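Local coordinates for Pre-mRNA-splicing factor 38 (Chaetomium thermophilum, PDB 5F5T), which is probably required for pre-mRNA splicing, acting in the nucleus as part of the spliceosome, at residues A[90-95]-A[120-125]; A[116-121]-A[149-154]. All blocks are in the same frame, centred on the assembly; numbering follows the deposited sequence.

Interaction 1. Residues A[90-95]-A[120-125]; sequences CLAFKL and RALAAF
Leu-122 packs its branched end against Leu-91, Ala-92 and Leu-95 of the facing helix. Its contacts are aliphatic. The CD1 methyl settles on the backbone of the partner helix, 3.7 Å from CA of Ala-92, and it also touches the CB of that alanine. The other branch turns to a different part of the same surface: CD2 of Leu-122 lies 3.9 Å from CB of Leu-91. Leu-95 comes from the next turn, reaching tip to tip with Leu-122 and placing its CD1 3.8 Å from CG of Leu-122. The branch point of Leu-122 faces this neighbour because CG stands anti to the backbone N (chi1 -176°). An alanine in place of Leu-122 would probably open a gap between the helices, leaving Leu-95 CD1 and the backbone of Ala-92 without their apolar mates.

These are two members of the helical core of the PRP38 family domain, helices 87-98 and 117-130, whose short segments here cross at -49° with their axes 10.1 Å apart. Within these two segments the CA atoms come nearest at Ala-92 and Leu-122, 6.5 Å apart. Val-68 of helix 61-71 touches both Leu-91 and Leu-122 and so brings a third helix to the junction.

The aromatic part is smaller. Phe-125, one turn beyond Leu-122, approaches the methyl of Ala-92 obliquely, with ring atom CD2 3.8 Å from CB of Ala-92. Leu-170 of helix 163-172 also packs on Phe-125.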
loop_
_atom_site.group_PDB
_atom_site.type_symbol
_atom_site.label_atom_id
_atom_site.label_comp_id
_atom_site.label_asym_id
_atom_site.label_seq_id
_atom_site.Cartn_x
_atom_site.Cartn_y
_atom_site.Cartn_z
ATOM N N CYS A 90 0.345 -13.623 8.339
ATOM C CA CYS A 90 0.647 -15.028 8.107
ATOM C C CYS A 90 0.134 -15.469 6.747
ATOM O O CYS A 90 0.821 -16.178 6.011
ATOM C CB CYS A 90 0.032 -15.900 9.201
ATOM S SG CYS A 90 0.719 -15.624 10.843
ATOM N N LEU A 91 -1.075 -15.036 6.415
ATOM C CA LEU A 91 -1.673 -15.369 5.133
ATOM C C LEU A 91 -0.936 -14.681 3.998
ATOM O O LEU A 91 -0.819 -15.236 2.909
ATOM C CB LEU A 91 -3.156 -14.997 5.118
ATOM C CG LEU A 91 -4.010 -15.949 5.956
ATOM C CD1 LEU A 91 -5.470 -15.536 5.958
ATOM C CD2 LEU A 91 -3.857 -17.367 5.428
ATOM N N ALA A 92 -0.426 -13.480 4.252
ATOM C CA ALA A 92 0.397 -12.807 3.253
ATOM C C ALA A 92 1.646 -13.635 2.964
ATOM O O ALA A 92 2.024 -13.830 1.807
ATOM C CB ALA A 92 0.775 -11.415 3.716
ATOM N N PHE A 93 2.275 -14.132 4.024
ATOM C CA PHE A 93 3.477 -14.943 3.883
ATOM C C PHE A 93 3.162 -16.224 3.133
ATOM O O PHE A 93 3.935 -16.667 2.277
ATOM C CB PHE A 93 4.079 -15.267 5.251
ATOM C CG PHE A 93 5.385 -16.005 5.177
ATOM C CD1 PHE A 93 6.532 -15.372 4.724
ATOM C CD2 PHE A 93 5.468 -17.333 5.561
ATOM C CE1 PHE A 93 7.738 -16.051 4.653
ATOM C CE2 PHE A 93 6.671 -18.019 5.494
ATOM C CZ PHE A 93 7.807 -17.374 5.039
ATOM N N LYS A 94 2.009 -16.804 3.441
ATOM C CA LYS A 94 1.573 -18.004 2.747
ATOM C C LYS A 94 1.353 -17.729 1.267
ATOM O O LYS A 94 1.663 -18.565 0.432
ATOM C CB LYS A 94 0.292 -18.553 3.366
ATOM C CG LYS A 94 -0.166 -19.863 2.750
ATOM C CD LYS A 94 0.985 -20.847 2.629
ATOM C CE LYS A 94 0.964 -21.870 3.748
ATOM N NZ LYS A 94 1.743 -23.093 3.401
ATOM N N LEU A 95 0.833 -16.551 0.947
ATOM C CA LEU A 95 0.652 -16.163 -0.444
ATOM C C LEU A 95 2.009 -16.039 -1.124
ATOM O O LEU A 95 2.169 -16.424 -2.283
ATOM C CB LEU A 95 -0.123 -14.851 -0.548
ATOM C CG LEU A 95 -1.647 -14.988 -0.580
ATOM C CD1 LEU A 95 -2.292 -13.626 -0.739
ATOM C CD2 LEU A 95 -2.097 -15.933 -1.683
ATOM N N ARG A 120 -9.475 -8.113 -0.116
ATOM C CA ARG A 120 -8.948 -7.053 -0.970
ATOM C C ARG A 120 -7.711 -6.429 -0.352
ATOM O O ARG A 120 -6.760 -6.090 -1.055
ATOM C CB ARG A 120 -10.005 -5.973 -1.234
ATOM C CG ARG A 120 -9.460 -4.770 -1.991
ATOM C CD ARG A 120 -10.547 -3.888 -2.580
ATOM N NE ARG A 120 -11.491 -4.657 -3.381
ATOM C CZ ARG A 120 -12.589 -4.156 -3.934
ATOM N NH1 ARG A 120 -13.385 -4.942 -4.645
ATOM N NH2 ARG A 120 -12.896 -2.874 -3.776
ATOM N N ALA A 121 -7.737 -6.262 0.967
ATOM C CA ALA A 121 -6.591 -5.700 1.673
ATOM C C ALA A 121 -5.376 -6.610 1.526
ATOM O O ALA A 121 -4.269 -6.147 1.247
ATOM C CB ALA A 121 -6.919 -5.490 3.136
ATOM N N LEU A 122 -5.606 -7.912 1.682
ATOM C CA LEU A 122 -4.554 -8.906 1.543
ATOM C C LEU A 122 -3.991 -8.908 0.134
ATOM O O LEU A 122 -2.777 -8.871 -0.056
ATOM C CB LEU A 122 -5.083 -10.300 1.884
ATOM C CG LEU A 122 -4.041 -11.423 1.866
ATOM C CD1 LEU A 122 -2.813 -11.023 2.675
ATOM C CD2 LEU A 122 -4.615 -12.747 2.350
ATOM N N ALA A 123 -4.883 -8.921 -0.851
ATOM C CA ALA A 123 -4.475 -8.949 -2.251
ATOM C C ALA A 123 -3.677 -7.702 -2.605
ATOM O O ALA A 123 -2.665 -7.784 -3.292
ATOM C CB ALA A 123 -5.686 -9.086 -3.157
ATOM N N ALA A 124 -4.134 -6.549 -2.132
ATOM C CA ALA A 124 -3.445 -5.295 -2.390
ATOM C C ALA A 124 -2.059 -5.310 -1.756
ATOM O O ALA A 124 -1.083 -4.874 -2.369
ATOM C CB ALA A 124 -4.255 -4.126 -1.871
ATOM N N PHE A 125 -1.980 -5.829 -0.533
ATOM C CA PHE A 125 -0.709 -5.945 0.176
ATOM C C PHE A 125 0.259 -6.798 -0.639
ATOM O O PHE A 125 1.386 -6.382 -0.927
ATOM C CB PHE A 125 -0.929 -6.558 1.561
ATOM C CG PHE A 125 0.295 -6.562 2.440
ATOM C CD1 PHE A 125 1.192 -5.508 2.419
ATOM C CD2 PHE A 125 0.542 -7.625 3.296
ATOM C CE1 PHE A 125 2.313 -5.514 3.236
ATOM C CE2 PHE A 125 1.660 -7.638 4.112
ATOM C CZ PHE A 125 2.547 -6.580 4.083
#

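Interaction 2. Residues A[116-121]-A[149-154]; sequences FKYLRA and KLRRKG
The ring of Tyr-118 meets Leu-150 over one face and Arg-151 at its edge. CD2 of Leu-150 makes a CH-pi contact 3.9 Å from the centroid of the Tyr-118 ring and 20° off its normal, displaced toward the rim, where CE1 is the nearest ring atom. Near the ring plane, the backbone N of Arg-151 donates a hydrogen bond of 2.8 Å to OH of Tyr-118; at 167° it is almost straight. Val-68 and Val-72 pack on the same tyrosine from outside the two segments.

Lys-117 meets the same methyl of Leu-150. Its CG lies between the backbone N and the carbonyl carbon (chi1 49°), and from there the chain runs extended, with CG 3.8 Å from CD2 of Leu-150 and NZ hydrogen-bonded to O of Lys-149 at 2.6 Å. CD2 of Leu-150 is thus touched by both the lysine methylenes and the tyrosine ring. The contact sets the first turn of helix 117-130 against strand 149-153, one arm of an antiparallel hairpin with strand 158-162. Arg-151 sends its guanidinium elsewhere, NE bonding to OG1 of Thr-158.

Beyond the two segments, NZ of Lys-117 meets a neighbouring protein chain, with a salt bridge to an acidic side chain and a hydrogen bond to a polar one. Together with the carbonyl of its own chain, these partners would probably help to keep the ammonium charged, consistent with this junction lying at the protein interface.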
loop_
_atom_site.group_PDB
_atom_site.type_symbol
_atom_site.label_atom_id
_atom_site.label_comp_id
_atom_site.label_asym_id
_atom_site.label_seq_id
_atom_site.Cartn_x
_atom_site.Cartn_y
_atom_site.Cartn_z
ATOM N N PHE A 116 -15.448 -9.491 0.207
ATOM C CA PHE A 116 -14.693 -9.477 1.463
ATOM C C PHE A 116 -13.550 -8.471 1.456
ATOM O O PHE A 116 -12.522 -8.666 0.791
ATOM C CB PHE A 116 -14.137 -10.864 1.769
ATOM C CG PHE A 116 -15.128 -11.971 1.562
ATOM C CD1 PHE A 116 -16.227 -12.114 2.400
ATOM C CD2 PHE A 116 -14.960 -12.871 0.528
ATOM C CE1 PHE A 116 -17.139 -13.142 2.202
ATOM C CE2 PHE A 116 -15.865 -13.899 0.324
ATOM C CZ PHE A 116 -16.956 -14.034 1.162
ATOM N N LYS A 117 -13.729 -7.409 2.234
ATOM C CA LYS A 117 -12.803 -6.287 2.236
ATOM C C LYS A 117 -11.393 -6.678 2.672
ATOM O O LYS A 117 -10.425 -6.156 2.135
ATOM C CB LYS A 117 -13.326 -5.157 3.129
ATOM C CG LYS A 117 -13.770 -5.598 4.511
ATOM C CD LYS A 117 -14.639 -4.537 5.163
ATOM C CE LYS A 117 -14.871 -4.833 6.622
ATOM N NZ LYS A 117 -15.503 -3.657 7.273
ATOM N N TYR A 118 -11.265 -7.561 3.658
ATOM C CA TYR A 118 -9.939 -7.984 4.112
ATOM C C TYR A 118 -9.233 -8.825 3.045
ATOM O O TYR A 118 -8.006 -8.848 2.974
ATOM C CB TYR A 118 -10.036 -8.740 5.440
ATOM C CG TYR A 118 -10.316 -7.805 6.592
ATOM C CD1 TYR A 118 -9.340 -6.931 7.046
ATOM C CD2 TYR A 118 -11.573 -7.752 7.183
ATOM C CE1 TYR A 118 -9.592 -6.050 8.077
ATOM C CE2 TYR A 118 -11.838 -6.867 8.218
ATOM C CZ TYR A 118 -10.841 -6.020 8.659
ATOM O OH TYR A 118 -11.090 -5.139 9.684
ATOM N N LEU A 119 -10.005 -9.507 2.206
ATOM C CA LEU A 119 -9.416 -10.229 1.084
ATOM C C LEU A 119 -8.788 -9.233 0.108
ATOM O O LEU A 119 -7.708 -9.475 -0.436
ATOM C CB LEU A 119 -10.458 -11.090 0.370
ATOM C CG LEU A 119 -9.921 -11.936 -0.786
ATOM C CD1 LEU A 119 -8.716 -12.751 -0.319
ATOM C CD2 LEU A 119 -10.999 -12.853 -1.324
ATOM N N ARG A 120 -9.475 -8.113 -0.116
ATOM C CA ARG A 120 -8.948 -7.053 -0.970
ATOM C C ARG A 120 -7.711 -6.429 -0.352
ATOM O O ARG A 120 -6.760 -6.090 -1.055
ATOM C CB ARG A 120 -10.005 -5.973 -1.234
ATOM C CG ARG A 120 -9.460 -4.770 -1.991
ATOM C CD ARG A 120 -10.547 -3.888 -2.580
ATOM N NE ARG A 120 -11.491 -4.657 -3.381
ATOM C CZ ARG A 120 -12.589 -4.156 -3.934
ATOM N NH1 ARG A 120 -13.385 -4.942 -4.645
ATOM N NH2 ARG A 120 -12.896 -2.874 -3.776
ATOM N N ALA A 121 -7.737 -6.262 0.967
ATOM C CA ALA A 121 -6.591 -5.700 1.673
ATOM C C ALA A 121 -5.376 -6.610 1.526
ATOM O O ALA A 121 -4.269 -6.147 1.247
ATOM C CB ALA A 121 -6.919 -5.490 3.136
ATOM N N LYS A 149 -14.731 0.382 6.053
ATOM C CA LYS A 149 -13.955 0.429 7.286
ATOM C C LYS A 149 -13.134 -0.836 7.519
ATOM O O LYS A 149 -13.600 -1.948 7.276
ATOM C CB LYS A 149 -14.884 0.657 8.476
ATOM C CG LYS A 149 -15.736 1.896 8.363
ATOM C CD LYS A 149 -16.711 1.983 9.514
ATOM C CE LYS A 149 -17.580 3.223 9.391
ATOM N NZ LYS A 149 -18.579 3.292 10.479
ATOM N N LEU A 150 -11.922 -0.647 8.026
ATOM C CA LEU A 150 -11.036 -1.741 8.402
ATOM C C LEU A 150 -10.497 -1.502 9.806
ATOM O O LEU A 150 -10.341 -0.356 10.232
ATOM C CB LEU A 150 -9.866 -1.866 7.424
ATOM C CG LEU A 150 -10.130 -2.180 5.952
ATOM C CD1 LEU A 150 -8.812 -2.187 5.197
ATOM C CD2 LEU A 150 -10.849 -3.507 5.794
ATOM N N ARG A 151 -10.184 -2.582 10.513
ATOM C CA ARG A 151 -9.555 -2.452 11.816
ATOM C C ARG A 151 -8.055 -2.626 11.625
ATOM O O ARG A 151 -7.611 -3.459 10.833
ATOM C CB ARG A 151 -10.075 -3.486 12.814
ATOM C CG ARG A 151 -11.571 -3.430 13.057
ATOM C CD ARG A 151 -12.054 -2.171 13.748
ATOM N NE ARG A 151 -11.337 -1.757 14.941
ATOM C CZ ARG A 151 -11.550 -0.583 15.526
ATOM N NH1 ARG A 151 -12.440 0.247 15.002
ATOM N NH2 ARG A 151 -10.884 -0.230 16.617
ATOM N N ARG A 152 -7.277 -1.835 12.348
ATOM C CA ARG A 152 -5.830 -1.960 12.337
ATOM C C ARG A 152 -5.357 -2.252 13.751
ATOM O O ARG A 152 -5.861 -1.664 14.699
ATOM C CB ARG A 152 -5.205 -0.678 11.792
ATOM C CG ARG A 152 -3.708 -0.541 11.984
ATOM C CD ARG A 152 -3.247 0.787 11.411
ATOM N NE ARG A 152 -4.027 1.898 11.953
ATOM C CZ ARG A 152 -4.206 3.063 11.337
ATOM N NH1 ARG A 152 -3.666 3.277 10.145
ATOM N NH2 ARG A 152 -4.933 4.014 11.910
ATOM N N LYS A 153 -4.391 -3.150 13.906
ATOM C CA LYS A 153 -4.004 -3.576 15.246
ATOM C C LYS A 153 -3.050 -2.588 15.893
ATOM O O LYS A 153 -1.961 -2.336 15.384
ATOM C CB LYS A 153 -3.367 -4.962 15.219
ATOM C CG LYS A 153 -3.120 -5.540 16.606
ATOM C CD LYS A 153 -4.405 -6.039 17.243
ATOM C CE LYS A 153 -4.162 -6.457 18.684
ATOM N NZ LYS A 153 -2.982 -7.356 18.797
ATOM N N GLY A 154 -3.484 -2.030 17.019
ATOM C CA GLY A 154 -2.699 -1.083 17.787
ATOM C C GLY A 154 -2.053 -1.731 18.995
ATOM O O GLY A 154 -2.011 -2.957 19.109
#

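In the fold
Followed from the N terminus, the chain leaves helix 87-98, passes through helix 102-115 and returns in helix 117-130, where interaction 1 closes the first loop. Before that loop has closed, residues 116-121 have already opened the second; the chain then finishes helix 117-130, adds helix 133-140 and enters strand 149-153, where interaction 2 is completed. The two spans therefore cross instead of nesting, and the segments share residues 120-121. Helix 117-130 is the element common to both, and their centres lie 11 Å apart. Residues 122-125, a turn further on, are tied to the buried helical core, while its beginning is tied to the hairpin that borders the protein partner.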